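Local atomic coordinates of NAD_Gly3P_dh, NAD-dependent glycerol-3-phosphate dehydrogenase (Streptosporangium roseum, PDB entry 5OCM), a protein that probably uses NADPH to reduce imines to amines, as an oxidoreductase of the HIBADH-related family. Residues Ala233-His238 against Ala280-Gln285; Arg263-Arg268 against Glu284-Pro289. All blocks are in the same frame, centred on the assembly; numbering follows the deposited sequence.

Interaction 1: Ala233-His238 against Ala280-Gln285. With 9RH (2,2,2-trifluoromethyl acetophenone hydrate), chain H; NAP (NADP nicotinamide-adenine-dinucleotide phosphate), chain B.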
ATOM      1  N   ALA A 233      11.917 -13.714  -3.275  1.00 18.49           N
ATOM      2  CA  ALA A 233      10.976 -14.798  -3.104  1.00 18.78           C
ATOM      3  C   ALA A 233      10.378 -15.151  -4.454  1.00 19.16           C
ATOM      4  O   ALA A 233      10.082 -14.258  -5.270  1.00 18.61           O
ATOM      5  CB  ALA A 233       9.862 -14.370  -2.156  1.00 17.67           C
ATOM      6  N   THR A 234      10.143 -16.434  -4.713  1.00 15.48           N
ATOM      7  CA  THR A 234       9.454 -16.875  -5.897  1.00 17.93           C
ATOM      8  C   THR A 234       7.932 -16.709  -5.765  1.00 16.55           C
ATOM      9  O   THR A 234       7.352 -16.650  -4.644  1.00 16.10           O
ATOM     10  CB  THR A 234       9.718 -18.374  -6.170  1.00 21.30           C
ATOM     11  OG1 THR A 234       9.240 -19.140  -5.060  1.00 19.28           O
ATOM     12  CG2 THR A 234      11.206 -18.675  -6.337  1.00 22.34           C
ATOM     13  N   ILE A 235       7.250 -16.632  -6.907  1.00 16.87           N
ATOM     14  CA  ILE A 235       5.795 -16.668  -6.906  1.00 18.18           C
ATOM     15  C   ILE A 235       5.255 -17.929  -6.180  1.00 19.51           C
ATOM     16  O   ILE A 235       4.251 -17.862  -5.455  1.00 17.81           O
ATOM     17  CB  ILE A 235       5.235 -16.507  -8.298  1.00 19.71           C
ATOM     18  CG1 ILE A 235       5.480 -15.051  -8.748  1.00 19.67           C
ATOM     19  CG2 ILE A 235       3.729 -16.784  -8.327  1.00 19.70           C
ATOM     20  CD1 ILE A 235       5.137 -14.821 -10.230  1.00 18.87           C
ATOM     21  N   ASP A 236       5.936 -19.071  -6.340  1.00 18.36           N
ATOM     22  CA  ASP A 236       5.501 -20.272  -5.601  1.00 19.19           C
ATOM     23  C   ASP A 236       5.527 -20.035  -4.091  1.00 16.22           C
ATOM     24  O   ASP A 236       4.590 -20.433  -3.373  1.00 16.18           O
ATOM     25  CB  ASP A 236       6.423 -21.486  -5.915  1.00 22.91           C
ATOM     26  CG  ASP A 236       6.207 -22.064  -7.303  1.00 24.55           C
ATOM     27  OD1 ASP A 236       5.050 -22.107  -7.772  1.00 25.32           O
ATOM     28  OD2 ASP A 236       7.219 -22.520  -7.869  1.00 27.10           O
ATOM     29  N   THR A 237       6.555 -19.370  -3.613  1.00 15.13           N
ATOM     30  CA  THR A 237       6.668 -19.072  -2.182  1.00 17.55           C
ATOM     31  C   THR A 237       5.549 -18.087  -1.747  1.00 17.50           C
ATOM     32  O   THR A 237       4.887 -18.290  -0.698  1.00 14.31           O
ATOM     33  CB  THR A 237       8.064 -18.524  -1.864  1.00 21.44           C
ATOM     34  OG1 THR A 237       9.009 -19.538  -2.144  1.00 20.13           O
ATOM     35  CG2 THR A 237       8.226 -18.099  -0.472  1.00 20.07           C
ATOM     36  N   HIS A 238       5.335 -17.055  -2.554  1.00 17.12           N
ATOM     37  CA  HIS A 238       4.198 -16.172  -2.335  1.00 16.31           C
ATOM     38  C   HIS A 238       2.858 -16.923  -2.191  1.00 17.24           C
ATOM     39  O   HIS A 238       2.079 -16.670  -1.260  1.00 16.14           O
ATOM     40  CB  HIS A 238       4.055 -15.097  -3.462  1.00 16.14           C
ATOM     41  CG  HIS A 238       5.009 -13.934  -3.347  1.00 16.40           C
ATOM     42  ND1 HIS A 238       4.673 -12.771  -2.675  1.00 17.09           N
ATOM     43  CD2 HIS A 238       6.235 -13.709  -3.886  1.00 16.21           C
ATOM     44  CE1 HIS A 238       5.668 -11.899  -2.811  1.00 16.74           C
ATOM     45  NE2 HIS A 238       6.623 -12.434  -3.539  1.00 16.14           N
ATOM     46  N   ALA A 280       7.372  -9.620  -9.588  1.00 12.02           N
ATOM     47  CA  ALA A 280       7.244  -8.642 -10.675  1.00 12.00           C
ATOM     48  C   ALA A 280       6.723  -9.212 -11.960  1.00 13.73           C
ATOM     49  O   ALA A 280       6.138  -8.496 -12.777  1.00 11.96           O
ATOM     50  CB  ALA A 280       8.570  -7.924 -10.869  1.00 13.22           C
ATOM     51  N   ALA A 281       6.920 -10.515 -12.194  1.00 13.62           N
ATOM     52  CA  ALA A 281       6.367 -11.197 -13.361  1.00 14.01           C
ATOM     53  C   ALA A 281       4.847 -11.092 -13.442  1.00 13.48           C
ATOM     54  O   ALA A 281       4.256 -11.199 -14.544  1.00 15.00           O
ATOM     55  CB  ALA A 281       6.800 -12.633 -13.380  1.00 14.42           C
ATOM     56  N   MET A 282       4.192 -10.814 -12.305  1.00 14.33           N
ATOM     57  CA  MET A 282       2.753 -10.567 -12.269  1.00 14.42           C
ATOM     58  C   MET A 282       2.308  -9.411 -13.137  1.00 14.60           C
ATOM     59  O   MET A 282       1.120  -9.350 -13.494  1.00 13.23           O
ATOM     60  CB  MET A 282       2.291 -10.333 -10.834  1.00 16.11           C
ATOM     61  CG  MET A 282       2.336 -11.601 -10.003  1.00 18.05           C
ATOM     62  SD  MET A 282       1.204 -12.890 -10.561  1.00 18.49           S
ATOM     63  CE  MET A 282      -0.337 -12.035 -10.527  1.00 22.64           C
ATOM     64  N   ILE A 283       3.220  -8.513 -13.538  1.00 13.10           N
ATOM     65  CA  ILE A 283       2.853  -7.464 -14.450  1.00 13.49           C
ATOM     66  C   ILE A 283       2.136  -8.018 -15.684  1.00 14.24           C
ATOM     67  O   ILE A 283       1.219  -7.356 -16.227  1.00 15.00           O
ATOM     68  CB  ILE A 283       4.115  -6.646 -14.927  1.00 13.69           C
ATOM     69  CG1 ILE A 283       3.739  -5.441 -15.760  1.00 15.34           C
ATOM     70  CG2 ILE A 283       5.126  -7.484 -15.704  1.00 14.60           C
ATOM     71  CD1 ILE A 283       3.020  -4.397 -14.943  1.00 13.62           C
ATOM     72  N   GLU A 284       2.533  -9.224 -16.132  1.00 15.77           N
ATOM     73  CA  GLU A 284       1.941  -9.802 -17.344  1.00 18.56           C
ATOM     74  C   GLU A 284       0.435 -10.087 -17.165  1.00 16.88           C
ATOM     75  O   GLU A 284      -0.304 -10.073 -18.130  1.00 18.14           O
ATOM     76  CB  GLU A 284       2.679 -11.074 -17.779  1.00 21.20           C
ATOM     77  CG  GLU A 284       4.154 -10.825 -18.086  1.00 27.42           C
ATOM     78  CD  GLU A 284       4.915 -11.979 -18.674  1.00 28.97           C
ATOM     79  OE1 GLU A 284       4.395 -13.081 -18.647  1.00 29.79           O
ATOM     80  OE2 GLU A 284       6.028 -11.744 -19.171  1.00 29.55           O
ATOM     81  N   GLN A 285      -0.024 -10.286 -15.924  1.00 15.05           N
ATOM     82  CA  GLN A 285      -1.452 -10.490 -15.681  1.00 15.96           C
ATOM     83  C   GLN A 285      -2.287  -9.213 -15.728  1.00 18.50           C
ATOM     84  O   GLN A 285      -3.502  -9.283 -15.804  1.00 17.86           O
ATOM     85  CB  GLN A 285      -1.666 -11.210 -14.360  1.00 17.29           C
ATOM     86  CG  GLN A 285      -0.890 -12.527 -14.285  1.00 17.43           C
ATOM     87  CD  GLN A 285      -1.171 -13.399 -15.505  1.00 18.79           C
ATOM     88  OE1 GLN A 285      -2.316 -13.447 -16.014  1.00 20.97           O
ATOM     89  NE2 GLN A 285      -0.140 -14.051 -16.011  1.00 19.42           N
TER
HETATM   90  O1  9RH H 302       6.241 -14.358  -0.392  1.00 22.89           O
HETATM   91  C1  9RH H 302       6.168 -14.011   1.009  1.00 21.87           C
HETATM   92  O2  9RH H 302       4.856 -13.792   1.462  1.00 23.48           O
HETATM   93  C2  9RH H 302       7.005 -12.776   1.334  1.00 21.42           C
HETATM   94  C3  9RH H 302       7.739 -12.159   0.338  1.00 20.16           C
HETATM   95  C4  9RH H 302       8.398 -10.964   0.591  1.00 22.92           C
HETATM   96  C5  9RH H 302       8.357 -10.396   1.842  1.00 22.41           C
HETATM   97  C6  9RH H 302       7.648 -11.022   2.855  1.00 22.43           C
HETATM   98  C7  9RH H 302       6.966 -12.204   2.594  1.00 19.63           C
HETATM   99  C8  9RH H 302       6.748 -15.200   1.715  1.00 24.60           C
HETATM  100  F1  9RH H 302       6.092 -16.314   1.347  1.00 21.88           F
HETATM  101  F2  9RH H 302       6.708 -15.060   3.069  1.00 26.60           F
HETATM  102  F3  9RH H 302       8.014 -15.288   1.342  1.00 26.33           F
HETATM  103  PA  NAP B 301      13.125 -21.371  -0.302  1.00 21.10           P
HETATM  104  O1A NAP B 301      12.069 -22.139  -1.111  1.00 20.69           O
HETATM  105  O2A NAP B 301      14.207 -20.603  -1.014  1.00 21.05           O
HETATM  106  O5B NAP B 301      13.710 -22.369   0.889  1.00 19.22           O
HETATM  107  C5B NAP B 301      12.858 -23.378   1.391  1.00 18.29           C
HETATM  108  C4B NAP B 301      13.729 -24.123   2.409  1.00 17.76           C
HETATM  109  O4B NAP B 301      12.900 -25.140   2.985  1.00 16.97           O
HETATM  110  C3B NAP B 301      14.974 -24.856   1.878  1.00 18.08           C
HETATM  111  O3B NAP B 301      15.953 -24.764   2.913  1.00 17.92           O
HETATM  112  C2B NAP B 301      14.469 -26.294   1.677  1.00 17.76           C
HETATM  113  O2B NAP B 301      15.451 -27.285   1.675  1.00 17.56           O
HETATM  114  C1B NAP B 301      13.625 -26.411   2.927  1.00 17.87           C
HETATM  115  N9A NAP B 301      12.687 -27.521   2.873  1.00 17.32           N
HETATM  116  C8A NAP B 301      11.623 -27.639   2.064  1.00 18.77           C
HETATM  117  N7A NAP B 301      11.036 -28.833   2.295  1.00 20.11           N
HETATM  118  C5A NAP B 301      11.763 -29.488   3.250  1.00 21.71           C
HETATM  119  C6A NAP B 301      11.695 -30.793   3.910  1.00 22.81           C
HETATM  120  N6A NAP B 301      10.680 -31.579   3.569  1.00 22.77           N
HETATM  121  N1A NAP B 301      12.653 -31.143   4.776  1.00 21.08           N
HETATM  122  C2A NAP B 301      13.648 -30.284   5.072  1.00 23.18           C
HETATM  123  N3A NAP B 301      13.795 -29.061   4.473  1.00 20.26           N
HETATM  124  C4A NAP B 301      12.896 -28.655   3.566  1.00 19.94           C
HETATM  125  O3  NAP B 301      12.204 -20.510   0.628  1.00 17.40           O
HETATM  126  PN  NAP B 301      12.643 -19.183   1.437  1.00 16.38           P
HETATM  127  O1N NAP B 301      12.452 -17.941   0.619  1.00 17.17           O
HETATM  128  O2N NAP B 301      13.955 -19.402   2.154  1.00 17.76           O
HETATM  129  O5D NAP B 301      11.463 -19.208   2.463  1.00 14.22           O
HETATM  130  C5D NAP B 301      11.559 -19.871   3.754  1.00 14.78           C
HETATM  131  C4D NAP B 301      10.432 -19.548   4.655  1.00 15.14           C
HETATM  132  O4D NAP B 301      10.592 -18.164   5.054  1.00 17.45           O
HETATM  133  C3D NAP B 301       9.071 -19.661   3.984  1.00 15.63           C
HETATM  134  O3D NAP B 301       8.163 -20.076   4.997  1.00 14.82           O
HETATM  135  C2D NAP B 301       8.705 -18.232   3.553  1.00 15.00           C
HETATM  136  O2D NAP B 301       7.278 -18.037   3.348  1.00 16.48           O
HETATM  137  C1D NAP B 301       9.397 -17.441   4.639  1.00 17.04           C
HETATM  138  N1N NAP B 301       9.738 -16.042   4.238  1.00 17.15           N
HETATM  139  C2N NAP B 301      10.405 -15.817   3.103  1.00 16.06           C
HETATM  140  C3N NAP B 301      10.729 -14.545   2.665  1.00 16.06           C
HETATM  141  C7N NAP B 301      11.464 -14.238   1.383  1.00 16.14           C
HETATM  142  O7N NAP B 301      11.376 -13.050   0.957  1.00 16.08           O
HETATM  143  N7N NAP B 301      12.140 -15.219   0.779  1.00 15.57           N
HETATM  144  C4N NAP B 301      10.255 -13.471   3.424  1.00 16.55           C
HETATM  145  C5N NAP B 301       9.554 -13.710   4.643  1.00 17.44           C
HETATM  146  C6N NAP B 301       9.257 -15.016   5.033  1.00 16.53           C
HETATM  147  P2B NAP B 301      16.165 -27.726   0.301  1.00 17.02           P
HETATM  148  O1X NAP B 301      17.181 -26.671  -0.031  1.00 16.33           O
HETATM  149  O2X NAP B 301      16.673 -29.058   0.648  1.00 16.64           O
HETATM  150  O3X NAP B 301      15.081 -27.729  -0.726  1.00 16.17           O

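Interaction 2: Arg263-Arg268 against Glu284-Pro289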
ATOM      1  N   ARG A 263      -4.980 -14.940  -5.225  1.00 17.38           N
ATOM      2  CA  ARG A 263      -4.664 -16.338  -5.608  1.00 19.34           C
ATOM      3  C   ARG A 263      -5.031 -16.618  -7.067  1.00 19.65           C
ATOM      4  O   ARG A 263      -4.224 -17.195  -7.804  1.00 20.03           O
ATOM      5  CB  ARG A 263      -5.402 -17.290  -4.630  1.00 22.05           C
ATOM      6  CG  ARG A 263      -5.154 -18.753  -4.683  1.00 28.21           C
ATOM      7  CD  ARG A 263      -3.773 -19.215  -4.943  1.00 34.67           C
ATOM      8  NE  ARG A 263      -3.578 -20.558  -4.268  1.00 36.05           N
ATOM      9  CZ  ARG A 263      -2.826 -21.568  -4.766  1.00 43.84           C
ATOM     10  NH1 ARG A 263      -2.178 -21.441  -5.928  1.00 43.13           N
ATOM     11  NH2 ARG A 263      -2.640 -22.626  -4.022  1.00 42.89           N
ATOM     12  N   THR A 264      -6.196 -16.159  -7.500  1.00 19.54           N
ATOM     13  CA  THR A 264      -6.641 -16.332  -8.884  1.00 23.69           C
ATOM     14  C   THR A 264      -5.650 -15.726  -9.853  1.00 23.44           C
ATOM     15  O   THR A 264      -5.312 -16.327 -10.887  1.00 17.95           O
ATOM     16  CB  THR A 264      -8.035 -15.700  -9.070  1.00 25.46           C
ATOM     17  OG1 THR A 264      -8.945 -16.485  -8.294  1.00 29.30           O
ATOM     18  CG2 THR A 264      -8.483 -15.620 -10.504  1.00 29.44           C
ATOM     19  N   LEU A 265      -5.211 -14.510  -9.565  1.00 17.35           N
ATOM     20  CA  LEU A 265      -4.295 -13.832 -10.481  1.00 18.69           C
ATOM     21  C   LEU A 265      -2.953 -14.540 -10.470  1.00 16.33           C
ATOM     22  O   LEU A 265      -2.365 -14.750 -11.560  1.00 17.00           O
ATOM     23  CB  LEU A 265      -4.144 -12.361 -10.079  1.00 18.36           C
ATOM     24  CG  LEU A 265      -5.332 -11.454 -10.348  1.00 18.42           C
ATOM     25  CD1 LEU A 265      -5.244 -10.130  -9.555  1.00 19.53           C
ATOM     26  CD2 LEU A 265      -5.510 -11.105 -11.809  1.00 21.68           C
ATOM     27  N   ALA A 266      -2.445 -14.905  -9.291  1.00 14.73           N
ATOM     28  CA  ALA A 266      -1.195 -15.600  -9.221  1.00 15.80           C
ATOM     29  C   ALA A 266      -1.257 -17.002  -9.938  1.00 18.25           C
ATOM     30  O   ALA A 266      -0.297 -17.441 -10.557  1.00 18.57           O
ATOM     31  CB  ALA A 266      -0.739 -15.760  -7.801  1.00 15.74           C
ATOM     32  N   ASP A 267      -2.388 -17.662  -9.849  1.00 19.82           N
ATOM     33  CA  ASP A 267      -2.600 -18.955 -10.536  1.00 20.34           C
ATOM     34  C   ASP A 267      -2.460 -18.850 -12.044  1.00 21.12           C
ATOM     35  O   ASP A 267      -2.041 -19.825 -12.668  1.00 18.08           O
ATOM     36  CB  ASP A 267      -4.006 -19.543 -10.216  1.00 24.96           C
ATOM     37  CG  ASP A 267      -4.069 -20.193  -8.876  1.00 27.77           C
ATOM     38  OD1 ASP A 267      -3.013 -20.483  -8.244  1.00 36.68           O
ATOM     39  OD2 ASP A 267      -5.217 -20.399  -8.455  1.00 37.28           O
ATOM     40  N   ARG A 268      -2.747 -17.695 -12.629  1.00 18.02           N
ATOM     41  CA  ARG A 268      -2.509 -17.479 -14.040  1.00 19.69           C
ATOM     42  C   ARG A 268      -1.014 -17.477 -14.361  1.00 19.92           C
ATOM     43  O   ARG A 268      -0.594 -18.046 -15.391  1.00 19.06           O
ATOM     44  CB  ARG A 268      -3.158 -16.218 -14.554  1.00 20.75           C
ATOM     45  CG  ARG A 268      -4.662 -16.247 -14.400  1.00 23.66           C
ATOM     46  CD  ARG A 268      -5.303 -14.992 -14.839  1.00 22.97           C
ATOM     47  NE  ARG A 268      -6.692 -14.974 -14.387  1.00 21.10           N
ATOM     48  CZ  ARG A 268      -7.490 -13.924 -14.459  1.00 26.38           C
ATOM     49  NH1 ARG A 268      -8.743 -14.019 -14.016  1.00 27.52           N
ATOM     50  NH2 ARG A 268      -7.054 -12.749 -14.946  1.00 23.80           N
ATOM     51  N   GLU A 284       2.533  -9.224 -16.132  1.00 15.77           N
ATOM     52  CA  GLU A 284       1.941  -9.802 -17.344  1.00 18.56           C
ATOM     53  C   GLU A 284       0.435 -10.087 -17.165  1.00 16.88           C
ATOM     54  O   GLU A 284      -0.304 -10.073 -18.130  1.00 18.14           O
ATOM     55  CB  GLU A 284       2.679 -11.074 -17.779  1.00 21.20           C
ATOM     56  CG  GLU A 284       4.154 -10.825 -18.086  1.00 27.42           C
ATOM     57  CD  GLU A 284       4.915 -11.979 -18.674  1.00 28.97           C
ATOM     58  OE1 GLU A 284       4.395 -13.081 -18.647  1.00 29.79           O
ATOM     59  OE2 GLU A 284       6.028 -11.744 -19.171  1.00 29.55           O
ATOM     60  N   GLN A 285      -0.024 -10.286 -15.924  1.00 15.05           N
ATOM     61  CA  GLN A 285      -1.452 -10.490 -15.681  1.00 15.96           C
ATOM     62  C   GLN A 285      -2.287  -9.213 -15.728  1.00 18.50           C
ATOM     63  O   GLN A 285      -3.502  -9.283 -15.804  1.00 17.86           O
ATOM     64  CB  GLN A 285      -1.666 -11.210 -14.360  1.00 17.29           C
ATOM     65  CG  GLN A 285      -0.890 -12.527 -14.285  1.00 17.43           C
ATOM     66  CD  GLN A 285      -1.171 -13.399 -15.505  1.00 18.79           C
ATOM     67  OE1 GLN A 285      -2.316 -13.447 -16.014  1.00 20.97           O
ATOM     68  NE2 GLN A 285      -0.140 -14.051 -16.011  1.00 19.42           N
ATOM     69  N   PHE A 286      -1.644  -8.043 -15.701  1.00 17.69           N
ATOM     70  CA  PHE A 286      -2.348  -6.758 -15.727  1.00 17.99           C
ATOM     71  C   PHE A 286      -2.374  -6.068 -17.062  1.00 17.93           C
ATOM     72  O   PHE A 286      -3.211  -5.168 -17.246  1.00 18.45           O
ATOM     73  CB  PHE A 286      -1.842  -5.861 -14.617  1.00 16.94           C
ATOM     74  CG  PHE A 286      -2.007  -6.462 -13.250  1.00 16.15           C
ATOM     75  CD1 PHE A 286      -3.264  -6.590 -12.670  1.00 18.04           C
ATOM     76  CD2 PHE A 286      -0.935  -6.964 -12.568  1.00 16.58           C
ATOM     77  CE1 PHE A 286      -3.407  -7.173 -11.423  1.00 16.29           C
ATOM     78  CE2 PHE A 286      -1.071  -7.541 -11.322  1.00 15.00           C
ATOM     79  CZ  PHE A 286      -2.326  -7.693 -10.758  1.00 16.05           C
ATOM     80  N   ARG A 287      -1.611  -6.563 -18.021  1.00 17.79           N
ATOM     81  CA  ARG A 287      -1.480  -5.961 -19.331  1.00 20.47           C
ATOM     82  C   ARG A 287      -2.682  -6.142 -20.245  1.00 24.56           C
ATOM     83  O   ARG A 287      -2.880  -5.302 -21.184  1.00 23.82           O
ATOM     84  CB  ARG A 287      -0.285  -6.523 -20.071  1.00 23.05           C
ATOM     85  CG  ARG A 287       1.044  -6.220 -19.365  1.00 26.50           C
ATOM     86  CD  ARG A 287       1.978  -5.353 -20.107  1.00 24.87           C
ATOM     87  NE  ARG A 287       3.304  -5.259 -19.541  1.00 23.57           N
ATOM     88  CZ  ARG A 287       3.957  -4.121 -19.231  1.00 26.08           C
ATOM     89  NH1 ARG A 287       3.342  -2.912 -19.141  1.00 24.37           N
ATOM     90  NH2 ARG A 287       5.229  -4.225 -18.866  1.00 25.08           N
ATOM     91  N   SER A 288      -3.450  -7.209 -20.039  1.00 21.98           N
ATOM     92  CA  SER A 288      -4.595  -7.519 -20.924  1.00 26.97           C
ATOM     93  C   SER A 288      -5.856  -7.897 -20.167  1.00 26.61           C
ATOM     94  O   SER A 288      -5.774  -8.401 -19.034  1.00 24.85           O
ATOM     95  CB  SER A 288      -4.238  -8.691 -21.831  1.00 27.86           C
ATOM     96  OG  SER A 288      -3.125  -8.334 -22.617  1.00 34.55           O
ATOM     97  N   PRO A 289      -7.012  -7.726 -20.838  1.00 26.17           N
ATOM     98  CA  PRO A 289      -8.266  -8.190 -20.212  1.00 27.34           C
ATOM     99  C   PRO A 289      -8.213  -9.687 -19.856  1.00 27.89           C
ATOM    100  O   PRO A 289      -7.517 -10.446 -20.542  1.00 26.09           O
ATOM    101  CB  PRO A 289      -9.310  -7.927 -21.297  1.00 31.60           C
ATOM    102  CG  PRO A 289      -8.709  -6.900 -22.169  1.00 28.86           C
ATOM    103  CD  PRO A 289      -7.251  -7.203 -22.193  1.00 28.44           C
TER
HETATM  104  O   HOH W   1      -4.644 -11.876 -15.803  1.00 21.34           O

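Interaction 1: Ala233-His238 against Ala280-Gln285
The start of helix 235-252, beside the pocket of the bound hydrate, meets the 3-10 turn 280-282 through Ile235. CD1 of Ile235 lies 4.2 Å from CB of Ala281 and 4.3 Å from CG of Met282. The contact is wholly apolar. CG1 of Ile235 stands beside the backbone N (chi1 -70°), and the chain then runs extended (chi2 172°). This carries the delta methyl across to the two side chains. Met282 also packs on Leu265 and on Leu185 of the second subunit, so the turn is held between helices of both subunits.

The other side of the helix start faces the ligands. Thr234 is the N-cap residue. Its OG1 is hydrogen-bonded to OG1 of Thr237 at 3.0 Å, with either hydroxyl as possible donor. CG2 of Thr237 lies 3.3 Å from F1 of the trifluoromethyl group of the bound hydrate. CB of Ala233 comes within 3.7 Å of the nicotinamide amide oxygen O7N of NADP. The His238 ring presents a face to the hydrate: O1 lies 3.1 Å above the plane, over the ring centre. His238 ND1 is hydrogen-bonded to NE1 of Trp178 of the second subunit, which would limit the rotation of the ring. Thr241 is hydrogen-bonded to the hydrate, and Asn33, Arg34 and Ser35 of the second subunit hold NADP. The arrangement is that of a cofactor and ligand site between subunits, the C-terminal helical domain of one chain lying against the cofactor held by the Rossmann-type domain of the other.

Interaction 2: Arg263-Arg268 against Glu284-Pro289
Arg268, on helix 257-271, lies against the side chain of Gln285. The contact packs the C-terminal tail segment on that helix, within the reductive aminase-like C-terminal domain at the dimer interface. CB of Arg268 is 3.2 Å from OE1 of Gln285, a close carbon-oxygen contact. CG runs beside the backbone N, and from there the chain is extended to NE. CD passes the same oxygen at 3.6 Å. At the tip, NH2 gives a 2.7 Å hydrogen bond to a water, which sits at the guanidinium edge, in its plane. That water donates to OE1 of Gln285 and to the backbone O of Gln285, each at 2.8 Å. NH2 also bonds Ser290 OG, while NH1 forms a salt bridge with Glu257 of the second subunit. The guanidinium and amide planes are 75° apart, and no direct hydrogen bond joins them.

Gln285 is bent at chi2 (-52°), which turns its amide alongside CB of Arg268. Deeper in, CD1 of Leu265 approaches CE1 of Phe286 at 4.0 Å, and the two side chains cross at about a right angle. The chemistry is therefore mixed: a small apolar contact lies beside a water-bridged polar one, and the arginine charge is met chiefly across the subunit interface.

Overall arrangement
Interactions 1 and 2 lie about 10 Å apart between centres and use successive parts of one C-terminal segment. Interaction 1 joins its turn 280-282 to helix 235-252. Interaction 2 joins Gln285 and Phe286 to helix 257-271, the next helix in the chain. Glu284 and Gln285 belong to both ranges, but neither makes contact in interaction 1. The two also touch directly, with CE of Met282 packed 3.5 Å from O of Leu265. Interaction 1 is buried and purely apolar, and its helix start also lines the cofactor and ligand pocket. Interaction 2 is partly buried, lies away from that pocket, and adds a water bridge and a charge beside its apolar pair. Both touch the second subunit.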